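Side-chain contacts in muconate cycloisomerase (Azorhizobium caulinodans, PDB 3MY9), which belongs to the enolase superfamily, joining an N-terminal domain of the mandelate racemase/muconate lactonizing type to a TIM-barrel-like domain that carries bound magnesium: residues Val108-Leu113 and Gly304-Ala309; Ala149-Met154 and Leu181-Gly186; Phe165-Gly170 and Ala175-Ile180; Val271-Met274 and Gly278-Lys281. All coordinates share one frame; numbering follows the deposited sequence.

Contact 1. Residues Val108-Leu113 and Gly304-Ala309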
loop_
_atom_site.group_PDB
_atom_site.type_symbol
_atom_site.label_atom_id
_atom_site.label_comp_id
_atom_site.label_asym_id
_atom_site.label_seq_id
_atom_site.Cartn_x
_atom_site.Cartn_y
_atom_site.Cartn_z
ATOM N N VAL A 108 -32.010 24.408 -15.946
ATOM C CA VAL A 108 -33.312 24.105 -15.360
ATOM C C VAL A 108 -33.316 24.375 -13.858
ATOM O O VAL A 108 -34.215 25.035 -13.358
ATOM C CB VAL A 108 -33.720 22.655 -15.608
ATOM C CG1 VAL A 108 -34.891 22.279 -14.725
ATOM C CG2 VAL A 108 -34.071 22.448 -17.074
ATOM N N GLU A 109 -32.292 23.877 -13.155
ATOM C CA GLU A 109 -32.129 24.082 -11.707
ATOM C C GLU A 109 -32.075 25.574 -11.359
ATOM O O GLU A 109 -32.791 26.055 -10.483
ATOM C CB GLU A 109 -30.839 23.402 -11.250
ATOM C CG GLU A 109 -30.560 23.463 -9.753
ATOM C CD GLU A 109 -29.117 23.150 -9.421
ATOM O OE1 GLU A 109 -28.231 23.658 -10.135
ATOM O OE2 GLU A 109 -28.859 22.392 -8.453
ATOM N N MET A 110 -31.201 26.286 -12.048
ATOM C CA MET A 110 -31.069 27.745 -11.961
ATOM C C MET A 110 -32.453 28.450 -11.986
ATOM O O MET A 110 -32.812 29.224 -11.093
ATOM C CB MET A 110 -30.254 28.168 -13.190
ATOM C CG MET A 110 -29.468 29.414 -13.128
ATOM S SD MET A 110 -28.471 29.531 -14.638
ATOM C CE MET A 110 -27.353 28.185 -14.427
ATOM N N ALA A 111 -33.220 28.149 -13.027
ATOM C CA ALA A 111 -34.515 28.772 -13.245
ATOM C C ALA A 111 -35.518 28.424 -12.137
ATOM O O ALA A 111 -36.269 29.283 -11.685
ATOM C CB ALA A 111 -35.052 28.373 -14.609
ATOM N N LEU A 112 -35.525 27.170 -11.690
ATOM C CA LEU A 112 -36.467 26.758 -10.629
ATOM C C LEU A 112 -36.125 27.427 -9.310
ATOM O O LEU A 112 -37.025 27.777 -8.548
ATOM C CB LEU A 112 -36.467 25.237 -10.420
ATOM C CG LEU A 112 -37.494 24.434 -11.196
ATOM C CD1 LEU A 112 -37.525 24.823 -12.657
ATOM C CD2 LEU A 112 -37.150 22.959 -11.011
ATOM N N LEU A 113 -34.831 27.573 -9.033
ATOM C CA LEU A 113 -34.378 28.288 -7.846
ATOM C C LEU A 113 -34.666 29.794 -7.944
ATOM O O LEU A 113 -34.983 30.424 -6.932
ATOM C CB LEU A 113 -32.886 28.020 -7.578
ATOM C CG LEU A 113 -32.512 26.560 -7.309
ATOM C CD1 LEU A 113 -30.995 26.331 -7.070
ATOM C CD2 LEU A 113 -33.324 26.010 -6.125
ATOM N N GLY A 304 -22.099 35.681 -19.483
ATOM C CA GLY A 304 -23.531 35.749 -19.696
ATOM C C GLY A 304 -24.212 35.944 -18.355
ATOM O O GLY A 304 -23.987 35.179 -17.415
ATOM N N GLY A 305 -25.044 36.973 -18.272
ATOM C CA GLY A 305 -25.496 37.487 -16.990
ATOM C C GLY A 305 -26.243 36.488 -16.136
ATOM O O GLY A 305 -26.154 36.542 -14.913
ATOM N N ILE A 306 -26.970 35.581 -16.783
ATOM C CA ILE A 306 -27.818 34.625 -16.086
ATOM C C ILE A 306 -26.971 33.539 -15.444
ATOM O O ILE A 306 -27.162 33.211 -14.275
ATOM C CB ILE A 306 -28.870 33.999 -17.027
ATOM C CG1 ILE A 306 -29.741 35.083 -17.648
ATOM C CG2 ILE A 306 -29.750 33.017 -16.255
ATOM C CD1 ILE A 306 -30.687 34.578 -18.712
ATOM N N ALA A 307 -26.032 32.986 -16.204
ATOM C CA ALA A 307 -25.113 31.978 -15.679
ATOM C C ALA A 307 -24.151 32.564 -14.638
ATOM O O ALA A 307 -23.741 31.880 -13.683
ATOM C CB ALA A 307 -24.315 31.354 -16.826
ATOM N N LEU A 308 -23.762 33.813 -14.850
ATOM C CA LEU A 308 -22.889 34.505 -13.918
ATOM C C LEU A 308 -23.603 34.771 -12.603
ATOM O O LEU A 308 -23.007 34.661 -11.553
ATOM C CB LEU A 308 -22.430 35.826 -14.514
ATOM C CG LEU A 308 -21.530 36.693 -13.639
ATOM C CD1 LEU A 308 -20.306 35.921 -13.197
ATOM C CD2 LEU A 308 -21.150 37.925 -14.439
ATOM N N ALA A 309 -24.874 35.129 -12.657
ATOM C CA ALA A 309 -25.663 35.358 -11.432
ATOM C C ALA A 309 -25.704 34.059 -10.623
ATOM O O ALA A 309 -25.489 34.047 -9.417
ATOM C CB ALA A 309 -27.092 35.835 -11.781
#
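Met110 and Ile306 make a small, buried, apolar helix-to-helix contact where the N-terminal domain meets the barrel domain of this enolase-superfamily protein. Met110 sits on helix 102-120, Ile306 in the first turn of helix 305-316, and the two backbones come closest at Met110 and Ala307, whose CA atoms are 8.2 Å apart. Of segment 108-113, only Met110 reaches across. Met110 leaves its backbone toward the other helix and carries CG anti to the backbone N (chi1 -154°), which projects the sulfur outward to the neighbouring surface; a bend at the last torsion (chi3 -67°) then turns the methyl off the line of approach, and SD is the atom that touches. It crosses Ile306 at a slant, lying 4.1 Å from Ile306 CG2, the branch methyl. The same sulfur rests 3.9 Å from the backbone oxygen Ile306 O. Ala307 takes part through its backbone: its CB points away from helix 102-120, and Met110 SD meets the chain at Ala307 CA, 4.3 Å off. Gly304 is the N-cap residue of helix 305-316, so the sulfur lands close to the start of that helix. Other surfaces of Ile306 are covered by Trp51 and Glu53 of strand 49-54 and by Ile360 and Ile362, which places this residue in a largely apolar seam between the two domains. With no hydrogen bond or salt bridge joining the two segments, their attraction is probably mainly dispersion through one polarisable sulfur, a non-directional interaction that fixes spacing more than orientation.

Contact 2. Residues Ala149-Met154 and Leu181-Gly186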
loop_
_atom_site.group_PDB
_atom_site.type_symbol
_atom_site.label_atom_id
_atom_site.label_comp_id
_atom_site.label_asym_id
_atom_site.label_seq_id
_atom_site.Cartn_x
_atom_site.Cartn_y
_atom_site.Cartn_z
ATOM N N ALA A 149 3.216 46.360 -20.909
ATOM C CA ALA A 149 1.795 46.747 -20.939
ATOM C C ALA A 149 1.078 46.221 -19.694
ATOM O O ALA A 149 0.308 46.939 -19.062
ATOM C CB ALA A 149 1.114 46.208 -22.192
ATOM N N ASP A 150 1.359 44.973 -19.342
ATOM C CA ASP A 150 0.744 44.340 -18.183
ATOM C C ASP A 150 1.224 44.952 -16.865
ATOM O O ASP A 150 0.432 45.100 -15.927
ATOM C CB ASP A 150 0.996 42.817 -18.186
ATOM C CG ASP A 150 -0.165 42.023 -18.763
ATOM O OD1 ASP A 150 -1.252 42.603 -18.966
ATOM O OD2 ASP A 150 -0.003 40.795 -18.987
ATOM N N LEU A 151 2.512 45.284 -16.793
ATOM C CA LEU A 151 3.098 45.887 -15.595
ATOM C C LEU A 151 2.431 47.221 -15.250
ATOM O O LEU A 151 2.224 47.530 -14.079
ATOM C CB LEU A 151 4.611 46.099 -15.786
ATOM C CG LEU A 151 5.428 46.650 -14.602
ATOM C CD1 LEU A 151 5.171 45.828 -13.347
ATOM C CD2 LEU A 151 6.965 46.728 -14.911
ATOM N N GLU A 152 2.114 48.020 -16.266
ATOM C CA GLU A 152 1.470 49.305 -16.021
ATOM C C GLU A 152 0.041 49.084 -15.544
ATOM O O GLU A 152 -0.412 49.766 -14.627
ATOM C CB GLU A 152 1.532 50.209 -17.259
ATOM C CG GLU A 152 2.931 50.742 -17.515
ATOM C CD GLU A 152 3.353 51.837 -16.526
ATOM O OE1 GLU A 152 2.548 52.760 -16.235
ATOM O OE2 GLU A 152 4.506 51.776 -16.045
ATOM N N ARG A 153 -0.654 48.116 -16.135
ATOM C CA ARG A 153 -1.985 47.723 -15.637
ATOM C C ARG A 153 -1.937 47.379 -14.147
ATOM O O ARG A 153 -2.704 47.924 -13.357
ATOM C CB ARG A 153 -2.559 46.547 -16.423
ATOM C CG ARG A 153 -2.868 46.901 -17.847
ATOM C CD ARG A 153 -3.478 45.757 -18.619
ATOM N NE ARG A 153 -3.394 45.998 -20.056
ATOM C CZ ARG A 153 -3.912 45.220 -21.007
ATOM N NH1 ARG A 153 -4.580 44.109 -20.699
ATOM N NH2 ARG A 153 -3.763 45.572 -22.288
ATOM N N MET A 154 -1.001 46.521 -13.766
ATOM C CA MET A 154 -0.811 46.156 -12.353
ATOM C C MET A 154 -0.507 47.394 -11.514
ATOM O O MET A 154 -1.026 47.554 -10.409
ATOM C CB MET A 154 0.339 45.140 -12.204
ATOM C CG MET A 154 0.018 43.784 -12.803
ATOM S SD MET A 154 1.341 42.549 -12.710
ATOM C CE MET A 154 1.190 42.212 -10.972
ATOM N N LEU A 181 8.606 37.145 -13.342
ATOM C CA LEU A 181 8.195 36.867 -11.964
ATOM C C LEU A 181 9.076 37.622 -10.995
ATOM O O LEU A 181 8.591 38.114 -9.977
ATOM C CB LEU A 181 8.262 35.379 -11.649
ATOM C CG LEU A 181 7.184 34.490 -12.293
ATOM C CD1 LEU A 181 7.637 33.045 -12.253
ATOM C CD2 LEU A 181 5.775 34.685 -11.643
ATOM N N GLU A 182 10.366 37.710 -11.313
ATOM C CA GLU A 182 11.299 38.458 -10.486
ATOM C C GLU A 182 10.919 39.928 -10.424
ATOM O O GLU A 182 10.973 40.514 -9.355
ATOM C CB GLU A 182 12.748 38.356 -10.999
ATOM C CG GLU A 182 13.791 38.644 -9.904
ATOM C CD GLU A 182 14.007 37.438 -8.959
ATOM O OE1 GLU A 182 14.622 36.413 -9.392
ATOM O OE2 GLU A 182 13.555 37.513 -7.780
ATOM N N THR A 183 10.570 40.521 -11.569
ATOM C CA THR A 183 10.168 41.934 -11.600
ATOM C C THR A 183 8.890 42.143 -10.791
ATOM O O THR A 183 8.788 43.101 -10.045
ATOM C CB THR A 183 9.935 42.445 -13.041
ATOM O OG1 THR A 183 11.091 42.188 -13.847
ATOM C CG2 THR A 183 9.589 43.929 -13.055
ATOM N N MET A 184 7.935 41.230 -10.928
ATOM C CA MET A 184 6.671 41.314 -10.178
ATOM C C MET A 184 6.855 41.200 -8.667
ATOM O O MET A 184 6.258 41.966 -7.916
ATOM C CB MET A 184 5.676 40.241 -10.635
ATOM C CG MET A 184 4.816 40.620 -11.848
ATOM S SD MET A 184 3.840 39.200 -12.389
ATOM C CE MET A 184 3.163 39.703 -13.925
ATOM N N ARG A 185 7.657 40.242 -8.213
ATOM C CA ARG A 185 7.904 40.107 -6.769
ATOM C C ARG A 185 8.767 41.277 -6.256
ATOM O O ARG A 185 8.564 41.730 -5.138
ATOM C CB ARG A 185 8.539 38.748 -6.408
ATOM C CG ARG A 185 7.560 37.546 -6.428
ATOM C CD ARG A 185 6.281 37.801 -5.650
ATOM N NE ARG A 185 5.535 36.571 -5.401
ATOM C CZ ARG A 185 4.278 36.506 -4.956
ATOM N NH1 ARG A 185 3.572 37.612 -4.673
ATOM N NH2 ARG A 185 3.726 35.315 -4.766
ATOM N N GLY A 186 9.682 41.790 -7.081
ATOM C CA GLY A 186 10.510 42.954 -6.702
ATOM C C GLY A 186 9.727 44.239 -6.396
ATOM O O GLY A 186 10.064 44.983 -5.474
#
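Leu151 and Met184 mark the closest approach of the two helical backbones, with their CA atoms 7.9 Å apart, and side chains bridge the space between them without any hydrogen bond between the segments. The inner part belongs to two methionines that cross at about a right angle. Met184 is stretched out beyond CG (chi3 -170°), so its methyl reaches well into the gap, where Met184 CE lies 3.6 Å from Met154 SD. Met154 points toward the opposite helix and folds at its end (chi3 74°), which brings Met154 CE back alongside the Met184 side chain, 4.1 Å from Met184 CG. The two sulfurs, Met154 SD and Met184 SD, are 4.2 Å apart. Helices 147-157 and 174-188 follow strands 135-142 and 164-168 in the TIM-barrel-like domain, and they pack side by side on the outside of these strands. Ile142 touches both methionines, and Phe165 and Ile192 also lie against Met154. Farther out, Leu151 CD2 meets the methyl Thr183 CG2 at 4.3 Å. Thr183 can offer that methyl because its hydroxyl is turned back along its own helix, where OG1 is hydrogen-bonded to the backbone oxygen of Arg179.

Contact 3. Residues Phe165-Gly170 and Ala175-Ile180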
loop_
_atom_site.group_PDB
_atom_site.type_symbol
_atom_site.label_atom_id
_atom_site.label_comp_id
_atom_site.label_asym_id
_atom_site.label_seq_id
_atom_site.Cartn_x
_atom_site.Cartn_y
_atom_site.Cartn_z
ATOM N N PHE A 165 -4.012 38.171 -9.070
ATOM C CA PHE A 165 -3.522 38.112 -10.428
ATOM C C PHE A 165 -3.169 36.690 -10.828
ATOM O O PHE A 165 -2.590 35.940 -10.036
ATOM C CB PHE A 165 -2.301 39.000 -10.550
ATOM C CG PHE A 165 -2.616 40.445 -10.361
ATOM C CD1 PHE A 165 -2.931 41.243 -11.456
ATOM C CD2 PHE A 165 -2.688 40.987 -9.084
ATOM C CE1 PHE A 165 -3.291 42.581 -11.284
ATOM C CE2 PHE A 165 -3.041 42.334 -8.894
ATOM C CZ PHE A 165 -3.348 43.122 -10.000
ATOM N N LYS A 166 -3.538 36.299 -12.043
ATOM C CA LYS A 166 -3.117 34.998 -12.550
ATOM C C LYS A 166 -2.256 35.111 -13.807
ATOM O O LYS A 166 -2.719 35.594 -14.816
ATOM C CB LYS A 166 -4.315 34.117 -12.839
ATOM C CG LYS A 166 -3.897 32.664 -13.036
ATOM C CD LYS A 166 -4.969 31.929 -13.843
ATOM C CE LYS A 166 -5.806 31.055 -13.018
ATOM N NZ LYS A 166 -6.839 30.504 -13.973
ATOM N N MET A 167 -1.005 34.643 -13.746
ATOM C CA MET A 167 -0.083 34.769 -14.877
ATOM C C MET A 167 -0.202 33.478 -15.684
ATOM O O MET A 167 -0.073 32.390 -15.139
ATOM C CB MET A 167 1.378 34.996 -14.399
ATOM C CG MET A 167 2.416 35.471 -15.495
ATOM S SD MET A 167 4.150 35.289 -14.917
ATOM C CE MET A 167 4.997 35.380 -16.492
ATOM N N LYS A 168 -0.461 33.620 -16.981
ATOM C CA LYS A 168 -0.331 32.532 -17.905
ATOM C C LYS A 168 1.161 32.218 -18.093
ATOM O O LYS A 168 1.978 33.094 -18.380
ATOM C CB LYS A 168 -0.982 32.920 -19.218
ATOM C CG LYS A 168 -1.278 31.801 -20.163
ATOM C CD LYS A 168 -2.144 32.354 -21.328
ATOM C CE LYS A 168 -1.913 31.631 -22.649
ATOM N NZ LYS A 168 -1.922 32.571 -23.845
ATOM N N THR A 169 1.533 30.961 -17.895
ATOM C CA THR A 169 2.938 30.592 -17.943
ATOM C C THR A 169 3.094 29.437 -18.914
ATOM O O THR A 169 2.112 28.802 -19.290
ATOM C CB THR A 169 3.431 30.136 -16.545
ATOM O OG1 THR A 169 2.486 29.234 -16.001
ATOM C CG2 THR A 169 3.609 31.292 -15.579
ATOM N N GLY A 170 4.341 29.139 -19.274
ATOM C CA GLY A 170 4.647 28.113 -20.231
ATOM C C GLY A 170 4.339 28.563 -21.645
ATOM O O GLY A 170 4.108 27.719 -22.502
ATOM N N ALA A 175 13.165 31.255 -19.181
ATOM C CA ALA A 175 14.015 32.330 -18.657
ATOM C C ALA A 175 13.293 33.676 -18.601
ATOM O O ALA A 175 13.408 34.410 -17.608
ATOM C CB ALA A 175 15.320 32.474 -19.507
ATOM N N GLU A 176 12.567 34.007 -19.669
ATOM C CA GLU A 176 11.824 35.269 -19.726
ATOM C C GLU A 176 10.705 35.281 -18.689
ATOM O O GLU A 176 10.494 36.281 -18.027
ATOM C CB GLU A 176 11.262 35.537 -21.136
ATOM C CG GLU A 176 10.571 36.929 -21.304
ATOM C CD GLU A 176 10.201 37.257 -22.750
ATOM O OE1 GLU A 176 10.449 36.410 -23.650
ATOM O OE2 GLU A 176 9.672 38.373 -22.989
ATOM N N GLU A 177 10.019 34.153 -18.517
ATOM C CA GLU A 177 8.953 34.077 -17.527
ATOM C C GLU A 177 9.522 34.243 -16.108
ATOM O O GLU A 177 8.879 34.863 -15.257
ATOM C CB GLU A 177 8.142 32.790 -17.705
ATOM C CG GLU A 177 7.421 32.793 -19.074
ATOM C CD GLU A 177 6.395 31.691 -19.265
ATOM O OE1 GLU A 177 6.553 30.587 -18.686
ATOM O OE2 GLU A 177 5.440 31.934 -20.047
ATOM N N LEU A 178 10.731 33.737 -15.871
ATOM C CA LEU A 178 11.386 33.899 -14.570
ATOM C C LEU A 178 11.745 35.360 -14.276
ATOM O O LEU A 178 11.558 35.819 -13.149
ATOM C CB LEU A 178 12.652 33.034 -14.460
ATOM C CG LEU A 178 12.488 31.521 -14.359
ATOM C CD1 LEU A 178 13.879 30.842 -14.138
ATOM C CD2 LEU A 178 11.542 31.157 -13.249
ATOM N N ARG A 179 12.283 36.063 -15.276
ATOM C CA ARG A 179 12.606 37.494 -15.141
ATOM C C ARG A 179 11.335 38.321 -14.883
ATOM O O ARG A 179 11.337 39.283 -14.118
ATOM C CB ARG A 179 13.305 38.033 -16.414
ATOM C CG ARG A 179 14.694 37.440 -16.669
ATOM C CD ARG A 179 15.504 38.235 -17.739
ATOM N NE ARG A 179 14.899 38.173 -19.078
ATOM C CZ ARG A 179 15.066 37.185 -19.967
ATOM N NH1 ARG A 179 15.831 36.126 -19.689
ATOM N NH2 ARG A 179 14.452 37.248 -21.146
ATOM N N ILE A 180 10.253 37.949 -15.550
ATOM C CA ILE A 180 8.946 38.567 -15.293
ATOM C C ILE A 180 8.508 38.362 -13.845
ATOM O O ILE A 180 8.142 39.309 -13.177
ATOM C CB ILE A 180 7.871 38.092 -16.299
ATOM C CG1 ILE A 180 8.096 38.794 -17.655
ATOM C CG2 ILE A 180 6.445 38.444 -15.813
ATOM C CD1 ILE A 180 7.326 38.201 -18.810
#
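Gly170 and Glu177 supply the polar half of this contact, between the loop that leaves strand 164-168 and the helix that follows it. The bond from Gly170 N to Glu177 OE1 is short, 2.7 Å, and fairly straight (161° at the hydrogen), and it uses the syn lone pair of the oxygen. The other oxygen, OE2, is held by the backbone N atoms of Val171 and Lys172, so one carboxylate gathers three successive amides of the loop. One oxygen also sits close to the backbone, Glu177 OE2 being 3.5 Å from Thr169 CA. Glu177 reaches there as an extended chain, its CG anti to the carbonyl carbon (chi1 -64°).

Apolar packing joins strand and helix deeper down. Met167, extended beyond CG, points at helix 174-188 and crosses Ile180 obliquely; Met167 CE presses on the branch methyl Ile180 CG2 at 3.5 Å, tighter than usual for two carbons.

These segments belong to a beta-alpha-beta unit of the barrel, strand and helix running nearly antiparallel (161°) with axes 11.2 Å apart. Elsewhere on the strand, Lys166 forms salt bridges with Asp197, Glu326 and the magnesium ligand Glu223. The three N-H groups probably help to stabilise a negative charge on buried Glu177, and by gripping three successive amides the carboxylate ties the loop to the first turns of the helix.

Contact 4. Residues Val271-Met274 and Gly278-Lys281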
loop_
_atom_site.group_PDB
_atom_site.type_symbol
_atom_site.label_atom_id
_atom_site.label_comp_id
_atom_site.label_asym_id
_atom_site.label_seq_id
_atom_site.Cartn_x
_atom_site.Cartn_y
_atom_site.Cartn_z
ATOM N N VAL A 271 -13.995 24.694 -9.096
ATOM C CA VAL A 271 -15.345 24.162 -9.167
ATOM C C VAL A 271 -16.032 24.751 -10.399
ATOM O O VAL A 271 -16.117 25.972 -10.555
ATOM C CB VAL A 271 -16.185 24.527 -7.910
ATOM C CG1 VAL A 271 -15.408 24.289 -6.646
ATOM C CG2 VAL A 271 -16.590 25.966 -7.955
ATOM N N LYS A 272 -16.484 23.866 -11.280
ATOM C CA LYS A 272 -17.135 24.232 -12.535
ATOM C C LYS A 272 -18.606 23.931 -12.363
ATOM O O LYS A 272 -18.984 22.773 -12.433
ATOM C CB LYS A 272 -16.584 23.355 -13.671
ATOM C CG LYS A 272 -15.323 23.844 -14.368
ATOM C CD LYS A 272 -14.052 23.520 -13.600
ATOM C CE LYS A 272 -13.664 22.029 -13.718
ATOM N NZ LYS A 272 -12.495 21.800 -12.834
ATOM N N ILE A 273 -19.434 24.956 -12.151
ATOM C CA ILE A 273 -20.838 24.727 -11.824
ATOM C C ILE A 273 -21.440 23.773 -12.838
ATOM O O ILE A 273 -22.021 22.763 -12.463
ATOM C CB ILE A 273 -21.674 25.995 -11.768
ATOM C CG1 ILE A 273 -21.350 26.820 -10.512
ATOM C CG2 ILE A 273 -23.139 25.628 -11.715
ATOM C CD1 ILE A 273 -19.849 26.903 -10.162
ATOM N N MET A 274 -21.225 24.039 -14.117
ATOM C CA MET A 274 -21.751 23.175 -15.175
ATOM C C MET A 274 -20.977 21.894 -15.499
ATOM O O MET A 274 -21.572 20.890 -15.913
ATOM C CB MET A 274 -21.960 24.000 -16.428
ATOM C CG MET A 274 -23.334 24.659 -16.405
ATOM S SD MET A 274 -23.338 26.173 -17.291
ATOM C CE MET A 274 -23.056 27.306 -15.919
ATOM N N GLY A 278 -24.278 21.466 -11.748
ATOM C CA GLY A 278 -25.161 22.438 -11.118
ATOM C C GLY A 278 -24.759 22.922 -9.741
ATOM O O GLY A 278 -23.681 22.611 -9.237
ATOM N N LEU A 279 -25.666 23.691 -9.144
ATOM C CA LEU A 279 -25.420 24.427 -7.917
ATOM C C LEU A 279 -25.406 23.516 -6.692
ATOM O O LEU A 279 -24.499 23.613 -5.880
ATOM C CB LEU A 279 -26.489 25.508 -7.740
ATOM C CG LEU A 279 -26.598 26.586 -8.833
ATOM C CD1 LEU A 279 -27.824 27.454 -8.631
ATOM C CD2 LEU A 279 -25.404 27.408 -8.835
ATOM N N MET A 280 -26.412 22.648 -6.550
ATOM C CA MET A 280 -26.433 21.689 -5.430
ATOM C C MET A 280 -25.265 20.683 -5.548
ATOM O O MET A 280 -24.636 20.361 -4.555
ATOM C CB MET A 280 -27.789 20.970 -5.303
ATOM C CG MET A 280 -28.953 21.906 -4.807
ATOM S SD MET A 280 -30.595 21.142 -4.449
ATOM C CE MET A 280 -31.422 22.742 -4.333
ATOM N N LYS A 281 -24.986 20.200 -6.753
ATOM C CA LYS A 281 -23.851 19.293 -6.972
ATOM C C LYS A 281 -22.527 19.984 -6.637
ATOM O O LYS A 281 -21.643 19.364 -6.071
ATOM C CB LYS A 281 -23.792 18.808 -8.419
ATOM C CG LYS A 281 -24.995 17.989 -8.902
ATOM C CD LYS A 281 -25.054 16.633 -8.260
ATOM C CE LYS A 281 -26.047 15.728 -8.989
ATOM N NZ LYS A 281 -25.839 14.310 -8.575
#
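Ile273 lays its branch methyl against the backbone of Gly278. With CG2 anti to the backbone N, Ile273 CG2 comes to 3.7 Å from Gly278 C. The same methyl is met by Leu279, whose CB starts away from segment 271-274 but whose end returns, bringing Leu279 CD2 to 4.1 Å from Ile273 CG2. Leu314 of helix 305-316 touches both residues. Beside this apolar patch the backbone closes on itself: Gly278 N donates to Ile273 O over 2.7 Å, the donor standing 29° out of the carbonyl plane. The bond links the carbonyl of the first residue of helix 273-276 to the amide five residues on, just past its end, at Gly278, the N-cap residue of helix 279-292, whose backbone angles (phi 119°, psi -173°) suit a residue without a side chain. In the barrel, segment 271-274 continues from strand 268-270, and Lys272 forms a salt bridge with the magnesium ligand Asp248. Leu279 N and Met280 N are hydrogen-bonded to OE1 and OE2 of Glu109 on helix 102-120. The backbone bond helps close the turn, and the carboxylate of Glu109 probably steadies the N-terminal end of helix 279-292.

In the fold
All four contacts are buried, but they divide into two groups. Contacts 1 and 4 lie near the centre of the subunit, their centres about 11 Å apart; contact 1 joins the two domains, and contact 4, within the barrel, meets the N-terminal one through Glu109 and Leu113. Contacts 2 and 3, centres about 10 Å apart, lie far out in the barrel domain, share helix 174-188 and include partly or fully exposed residues such as Thr183, Lys168 and Gly170. Chemistry follows place: contacts 1 and 2, between helices, rely on methionine sulfurs and methyls, whereas contacts 3 and 4, between segments close in sequence, each add one hydrogen bond across a turn, to a carboxylate and to a backbone carbonyl respectively.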